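Udp-n-acetylglucosamine pyrophosphorylase (Trypanosoma brucei, PDB 4BQH) probably catalyses the transfer of a uridylyl group from UTP to N-acetyl-alpha-D-glucosamine 1-phosphate, giving UDP-N-acetyl-alpha-D-glucosamine and diphosphate. Local coordinates at residues Arg461-Ala466 and Gln517-Val522. Residues are numbered along the deposited sequence; the frame is centred on the assembly and turned at random.
Sequences RWLITA and QHLPRV
This is a helix-helix contact in the small C-terminal alpha/beta region of a UDPGP-family pyrophosphorylase, where Leu-463 and Ala-466 of helix 448-471 meet Leu-519 and Val-522 of helix 519-528. The centre of the contact lies about 30 Å from the centre of the chain. No hydrogen bond links the two segments; the side-chain contacts are apolar, and one leucine methyl also lies against a backbone carbonyl. Leu-463 sends both methyls across. Its CG is anti to the backbone N (chi1 -178°), and this carries the branch toward the second helix although the CB itself does not point there. CD1 of Leu-463 packs 3.9 Å from CD2 of Leu-519, and the two leucines pass each other in opposite directions. Val-522 comes from the other helix and meets Leu-463 tip to tip, with CG1 of Val-522 3.9 Å from CD2 of Leu-463. The same CG1 is 4.1 Å from CD1 of Leu-463, so one valine methyl touches both branches of the leucine. Two nearby strands extend the apolar cluster. Ile-536 of strand 533-536 touches both Leu-463 and Val-522, and Ala-502 of strand 501-504 touches Leu-463. One helical turn on from Leu-463, Ala-466 faces Leu-519. Its CB lies 4.3 Å from CD2 of Leu-519, while CD1 of Leu-519 rests 3.7 Å from the carbonyl O of Ala-466.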
loop_
_atom_site.group_PDB
_atom_site.type_symbol
_atom_site.label_atom_id
_atom_site.label_comp_id
_atom_site.label_asym_id
_atom_site.label_seq_id
_atom_site.Cartn_x
_atom_site.Cartn_y
_atom_site.Cartn_z
ATOM N N ARG A 461 -18.025 -2.376 16.929
ATOM C CA ARG A 461 -17.490 -1.613 18.030
ATOM C C ARG A 461 -17.865 -0.136 17.906
ATOM O O ARG A 461 -18.203 0.493 18.904
ATOM C CB ARG A 461 -15.959 -1.759 18.137
ATOM C CG ARG A 461 -15.518 -3.103 18.713
ATOM C CD ARG A 461 -13.996 -3.219 18.879
ATOM N NE ARG A 461 -13.231 -3.108 17.621
ATOM C CZ ARG A 461 -12.889 -4.136 16.843
ATOM N NH1 ARG A 461 -13.253 -5.369 17.170
ATOM N NH2 ARG A 461 -12.176 -3.938 15.743
ATOM N N TRP A 462 -17.808 0.419 16.692
ATOM C CA TRP A 462 -18.098 1.841 16.543
ATOM C C TRP A 462 -19.525 2.135 16.905
ATOM O O TRP A 462 -19.821 3.140 17.573
ATOM C CB TRP A 462 -17.901 2.320 15.125
ATOM C CG TRP A 462 -16.510 2.290 14.609
ATOM C CD1 TRP A 462 -15.324 2.136 15.326
ATOM C CD2 TRP A 462 -16.110 2.510 13.234
ATOM N NE1 TRP A 462 -14.242 2.177 14.472
ATOM C CE2 TRP A 462 -14.649 2.422 13.209
ATOM C CE3 TRP A 462 -16.797 2.758 12.045
ATOM C CZ2 TRP A 462 -13.932 2.576 12.040
ATOM C CZ3 TRP A 462 -16.064 2.895 10.866
ATOM C CH2 TRP A 462 -14.656 2.792 10.869
ATOM N N LEU A 463 -20.424 1.264 16.451
ATOM C CA LEU A 463 -21.855 1.485 16.689
ATOM C C LEU A 463 -22.213 1.350 18.172
ATOM O O LEU A 463 -22.972 2.178 18.700
ATOM C CB LEU A 463 -22.682 0.524 15.827
ATOM C CG LEU A 463 -24.200 0.693 15.964
ATOM C CD1 LEU A 463 -24.606 2.136 15.672
ATOM C CD2 LEU A 463 -24.906 -0.280 15.020
ATOM N N ILE A 464 -21.649 0.340 18.845
ATOM C CA ILE A 464 -21.854 0.156 20.301
ATOM C C ILE A 464 -21.363 1.386 21.064
ATOM O O ILE A 464 -22.072 1.909 21.923
ATOM C CB ILE A 464 -21.224 -1.143 20.840
ATOM C CG1 ILE A 464 -22.006 -2.331 20.307
ATOM C CG2 ILE A 464 -21.245 -1.205 22.379
ATOM C CD1 ILE A 464 -21.338 -3.663 20.531
ATOM N N THR A 465 -20.194 1.898 20.689
ATOM C CA THR A 465 -19.691 3.152 21.266
ATOM C C THR A 465 -20.631 4.337 21.044
ATOM O O THR A 465 -20.886 5.127 21.975
ATOM C CB THR A 465 -18.291 3.494 20.705
ATOM O OG1 THR A 465 -17.388 2.448 21.074
ATOM C CG2 THR A 465 -17.795 4.828 21.270
ATOM N N ALA A 466 -21.149 4.478 19.823
ATOM C CA ALA A 466 -22.082 5.569 19.532
ATOM C C ALA A 466 -23.365 5.435 20.368
ATOM O O ALA A 466 -23.883 6.429 20.890
ATOM C CB ALA A 466 -22.410 5.622 18.054
ATOM N N GLN A 517 -26.524 10.770 13.849
ATOM C CA GLN A 517 -27.678 11.035 12.982
ATOM C C GLN A 517 -28.389 9.753 12.544
ATOM O O GLN A 517 -29.554 9.795 12.141
ATOM C CB GLN A 517 -27.244 11.820 11.741
ATOM C CG GLN A 517 -26.300 11.020 10.844
ATOM C CD GLN A 517 -25.689 11.808 9.709
ATOM O OE1 GLN A 517 -26.389 12.268 8.804
ATOM N NE2 GLN A 517 -24.360 11.917 9.716
ATOM N N HIS A 518 -27.689 8.619 12.620
ATOM C CA HIS A 518 -28.250 7.329 12.188
ATOM C C HIS A 518 -28.873 6.524 13.295
ATOM O O HIS A 518 -29.534 5.503 13.046
ATOM C CB HIS A 518 -27.172 6.502 11.476
ATOM C CG HIS A 518 -26.733 7.095 10.170
ATOM N ND1 HIS A 518 -27.451 6.969 9.035
ATOM C CD2 HIS A 518 -25.608 7.853 9.840
ATOM C CE1 HIS A 518 -26.817 7.607 8.032
ATOM N NE2 HIS A 518 -25.687 8.142 8.527
ATOM N N LEU A 519 -28.689 6.975 14.527
ATOM C CA LEU A 519 -29.137 6.237 15.685
ATOM C C LEU A 519 -30.662 6.044 15.775
ATOM O O LEU A 519 -31.096 4.981 16.249
ATOM C CB LEU A 519 -28.582 6.826 16.976
ATOM C CG LEU A 519 -27.066 6.720 17.230
ATOM C CD1 LEU A 519 -26.745 7.094 18.669
ATOM C CD2 LEU A 519 -26.527 5.329 16.895
ATOM N N PRO A 520 -31.474 7.038 15.324
ATOM C CA PRO A 520 -32.917 6.758 15.419
ATOM C C PRO A 520 -33.297 5.485 14.668
ATOM O O PRO A 520 -34.005 4.661 15.229
ATOM C CB PRO A 520 -33.565 7.989 14.768
ATOM C CG PRO A 520 -32.598 9.099 15.064
ATOM C CD PRO A 520 -31.225 8.446 14.927
ATOM N N ARG A 521 -32.796 5.325 13.445
ATOM C CA ARG A 521 -33.111 4.178 12.602
ATOM C C ARG A 521 -32.538 2.877 13.183
ATOM O O ARG A 521 -33.206 1.841 13.199
ATOM C CB ARG A 521 -32.611 4.422 11.176
ATOM C CG ARG A 521 -32.681 3.226 10.235
ATOM C CD ARG A 521 -34.073 3.028 9.657
ATOM N NE ARG A 521 -34.241 1.671 9.132
ATOM C CZ ARG A 521 -35.117 0.788 9.596
ATOM N NH1 ARG A 521 -35.935 1.112 10.591
ATOM N NH2 ARG A 521 -35.183 -0.421 9.048
ATOM N N VAL A 522 -31.289 2.941 13.636
ATOM C CA VAL A 522 -30.618 1.790 14.273
ATOM C C VAL A 522 -31.381 1.318 15.503
ATOM O O VAL A 522 -31.691 0.118 15.646
ATOM C CB VAL A 522 -29.169 2.168 14.676
ATOM C CG1 VAL A 522 -28.538 1.094 15.578
ATOM C CG2 VAL A 522 -28.350 2.431 13.423
#